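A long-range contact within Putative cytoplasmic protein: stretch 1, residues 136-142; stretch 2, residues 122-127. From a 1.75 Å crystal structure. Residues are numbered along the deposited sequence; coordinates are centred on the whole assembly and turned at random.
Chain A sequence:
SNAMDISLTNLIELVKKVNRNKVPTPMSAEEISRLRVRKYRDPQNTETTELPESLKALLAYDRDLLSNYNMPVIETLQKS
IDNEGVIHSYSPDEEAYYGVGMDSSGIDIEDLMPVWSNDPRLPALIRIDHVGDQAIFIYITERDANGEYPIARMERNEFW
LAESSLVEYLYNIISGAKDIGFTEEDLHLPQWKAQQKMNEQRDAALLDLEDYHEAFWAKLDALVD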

# COMPACT_ATOMS: atom_id res chain seq x y z
N ILE A 136 -2.94 4.69 -1.46
CA ILE A 136 -1.60 4.20 -1.47
C ILE A 136 -1.70 2.69 -1.19
O ILE A 136 -2.50 2.29 -0.33
CB ILE A 136 -0.78 4.79 -0.29
CG1 ILE A 136 -0.80 6.33 -0.24
CG2 ILE A 136 0.64 4.27 -0.26
CD1 ILE A 136 -0.20 6.97 -1.44
N PHE A 137 -0.91 1.88 -1.92
CA PHE A 137 -0.95 0.42 -1.75
C PHE A 137 0.46 -0.12 -1.77
O PHE A 137 1.34 0.39 -2.46
CB PHE A 137 -1.70 -0.28 -2.88
CG PHE A 137 -3.02 0.31 -3.24
CD1 PHE A 137 -4.19 -0.13 -2.65
CD2 PHE A 137 -3.11 1.29 -4.21
CE1 PHE A 137 -5.41 0.42 -2.98
CE2 PHE A 137 -4.31 1.82 -4.56
CZ PHE A 137 -5.48 1.41 -3.94
N ILE A 138 0.69 -1.17 -1.01
CA ILE A 138 1.84 -1.97 -1.20
C ILE A 138 1.46 -2.97 -2.29
O ILE A 138 0.41 -3.64 -2.21
CB ILE A 138 2.27 -2.69 0.10
CG1 ILE A 138 2.39 -1.72 1.28
CG2 ILE A 138 3.61 -3.35 -0.11
CD1 ILE A 138 2.76 -2.44 2.57
N TYR A 139 2.31 -3.05 -3.30
CA TYR A 139 2.05 -3.83 -4.52
C TYR A 139 2.76 -5.15 -4.38
O TYR A 139 3.98 -5.21 -4.48
CB TYR A 139 2.59 -3.05 -5.75
CG TYR A 139 1.92 -3.37 -7.05
CD1 TYR A 139 0.57 -3.10 -7.25
CD2 TYR A 139 2.64 -3.93 -8.11
CE1 TYR A 139 -0.06 -3.40 -8.47
CE2 TYR A 139 2.00 -4.22 -9.34
CZ TYR A 139 0.66 -3.96 -9.51
OH TYR A 139 0.02 -4.26 -10.73
N ILE A 140 1.99 -6.22 -4.11
CA ILE A 140 2.60 -7.48 -3.70
C ILE A 140 3.03 -8.33 -4.91
O ILE A 140 2.30 -9.18 -5.38
CB ILE A 140 1.64 -8.27 -2.82
CG1 ILE A 140 1.11 -7.43 -1.66
CG2 ILE A 140 2.30 -9.56 -2.29
CD1 ILE A 140 2.15 -6.86 -0.69
N THR A 141 4.22 -8.04 -5.43
CA THR A 141 4.79 -8.73 -6.56
C THR A 141 5.98 -9.50 -6.03
O THR A 141 5.81 -10.63 -5.55
CB THR A 141 5.16 -7.77 -7.68
OG1 THR A 141 5.88 -6.68 -7.12
CG2 THR A 141 3.92 -7.23 -8.34
N GLU A 142 7.15 -8.90 -6.04
CA GLU A 142 8.37 -9.59 -5.63
C GLU A 142 9.10 -8.65 -4.70
O GLU A 142 9.08 -7.43 -4.92
CB GLU A 142 9.28 -9.95 -6.83
CG GLU A 142 8.66 -10.85 -7.89
CD GLU A 142 8.33 -12.26 -7.37
OE1 GLU A 142 9.02 -12.71 -6.42
OE2 GLU A 142 7.39 -12.93 -7.89
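Stretch 2 122-127: LPALIR

Stretch 2 runs alongside stretch 1 as a neighbouring antiparallel β-strand, with an angle of 148° between the two N-to-C directions and a closest approach of 4.5 Å between the strand axes. Leu 122 and Pro 123 lead in with extended backbone angles, and the chain then stays extended through Arg 127. The register places Arg 127 opposite Phe 137, Ile 126 opposite Ile 138, Leu 125 opposite Tyr 139 and Ala 124 opposite Ile 140. Ile 138 and Ile 126 form the central hydrogen-bonded pair: Ile 138 N donates to Ile 126 O at 2.8 Å, and Ile 126 N to Ile 138 O at 3.0 Å. A further bond runs from Ile 140 N to Ala 124 O, also 3.0 Å. On either side of the Ile 138 and Ile 126 pair, α-carbons face carbonyls, with Phe 137 CA 3.2 Å from Ile 126 O and Leu 125 CA 3.4 Å from Ile 138 O.

Alternation along the strands sorts the side chains onto two faces. One carries Ala 124, Ile 126, Ile 138 and Ile 140. Here the small Ala 124 lies beside Ile 140, CB to CB 3.8 Å, while Ile 138 CB and Ile 126 CB are 4.0 Å apart. All three isoleucines have chi1 in m, but chi2 differs: Ile 138 and Ile 126 are t and extended, whereas Ile 140 is m, a conformation in which its CD1 comes to 3.9 Å from Ile 126 CD1, a diagonal contact two residues along from its partner Ala 124.

The other face carries Leu 125, Arg 127, Phe 137 and Tyr 139. Leu 125, in the mt rotamer, sits between the two aromatic residues: its CD2 is 3.5 Å from Tyr 139 CD1 and 4.1 Å from Phe 137 CB, and its CD1 lies over a face of the Phe 137 ring. The rings diverge because Phe 137 has chi1 m and Tyr 139 has chi1 t. The t setting carries the tyrosine ring back towards the start of stretch 2, where Pro 123 covers one face in a CH-π contact, CG lying 3.7 Å from the centroid of the Tyr 139 ring. Pro 123, with a C-gamma endo pucker, also brings its CB to 3.2 Å from Ile 140 O.

At the other end, Arg 127 takes chi1 t and chi2 p, and its aliphatic portion packs against stretch 1: CD is 3.6 Å from Phe 137 CE1 and 3.4 Å from Ile 136 O. Its guanidinium nitrogens NE and NH2 find hydrogen-bonding partners elsewhere in the structure.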

# COMPACT_ATOMS: atom_id res chain seq x y z
N LEU A 122 -3.33 -10.48 -11.61
CA LEU A 122 -3.14 -9.24 -10.80
C LEU A 122 -2.56 -9.61 -9.42
O LEU A 122 -2.96 -10.61 -8.82
CB LEU A 122 -4.42 -8.45 -10.66
CG LEU A 122 -4.90 -7.68 -11.90
CD1 LEU A 122 -6.37 -7.29 -11.70
CD2 LEU A 122 -4.01 -6.45 -12.16
N PRO A 123 -1.57 -8.84 -8.95
CA PRO A 123 -0.99 -9.11 -7.66
C PRO A 123 -1.87 -8.61 -6.54
O PRO A 123 -2.72 -7.75 -6.73
CB PRO A 123 0.30 -8.28 -7.67
CG PRO A 123 0.00 -7.15 -8.58
CD PRO A 123 -0.89 -7.72 -9.64
N ALA A 124 -1.65 -9.15 -5.35
CA ALA A 124 -2.32 -8.66 -4.15
C ALA A 124 -1.96 -7.23 -3.86
O ALA A 124 -0.92 -6.78 -4.30
CB ALA A 124 -1.99 -9.52 -2.95
N LEU A 125 -2.80 -6.56 -3.09
CA LEU A 125 -2.56 -5.19 -2.61
C LEU A 125 -2.76 -5.16 -1.12
O LEU A 125 -3.63 -5.81 -0.60
CB LEU A 125 -3.55 -4.18 -3.23
CG LEU A 125 -3.57 -4.12 -4.75
CD1 LEU A 125 -4.74 -3.30 -5.28
CD2 LEU A 125 -2.25 -3.56 -5.23
N ILE A 126 -1.93 -4.37 -0.44
CA ILE A 126 -2.15 -4.00 0.94
C ILE A 126 -2.41 -2.52 0.96
O ILE A 126 -1.56 -1.73 0.49
CB ILE A 126 -0.94 -4.34 1.84
CG1 ILE A 126 -0.69 -5.85 1.94
CG2 ILE A 126 -1.13 -3.77 3.23
CD1 ILE A 126 0.55 -6.19 2.76
N ARG A 127 -3.55 -2.12 1.53
CA ARG A 127 -3.90 -0.69 1.57
C ARG A 127 -3.12 -0.01 2.66
O ARG A 127 -3.03 -0.52 3.78
CB ARG A 127 -5.40 -0.52 1.83
CG ARG A 127 -5.97 0.89 1.76
CD ARG A 127 -5.77 1.51 0.40
NE ARG A 127 -6.80 2.51 0.15
CZ ARG A 127 -6.69 3.81 0.41
NH1 ARG A 127 -5.58 4.35 0.92
NH2 ARG A 127 -7.72 4.58 0.12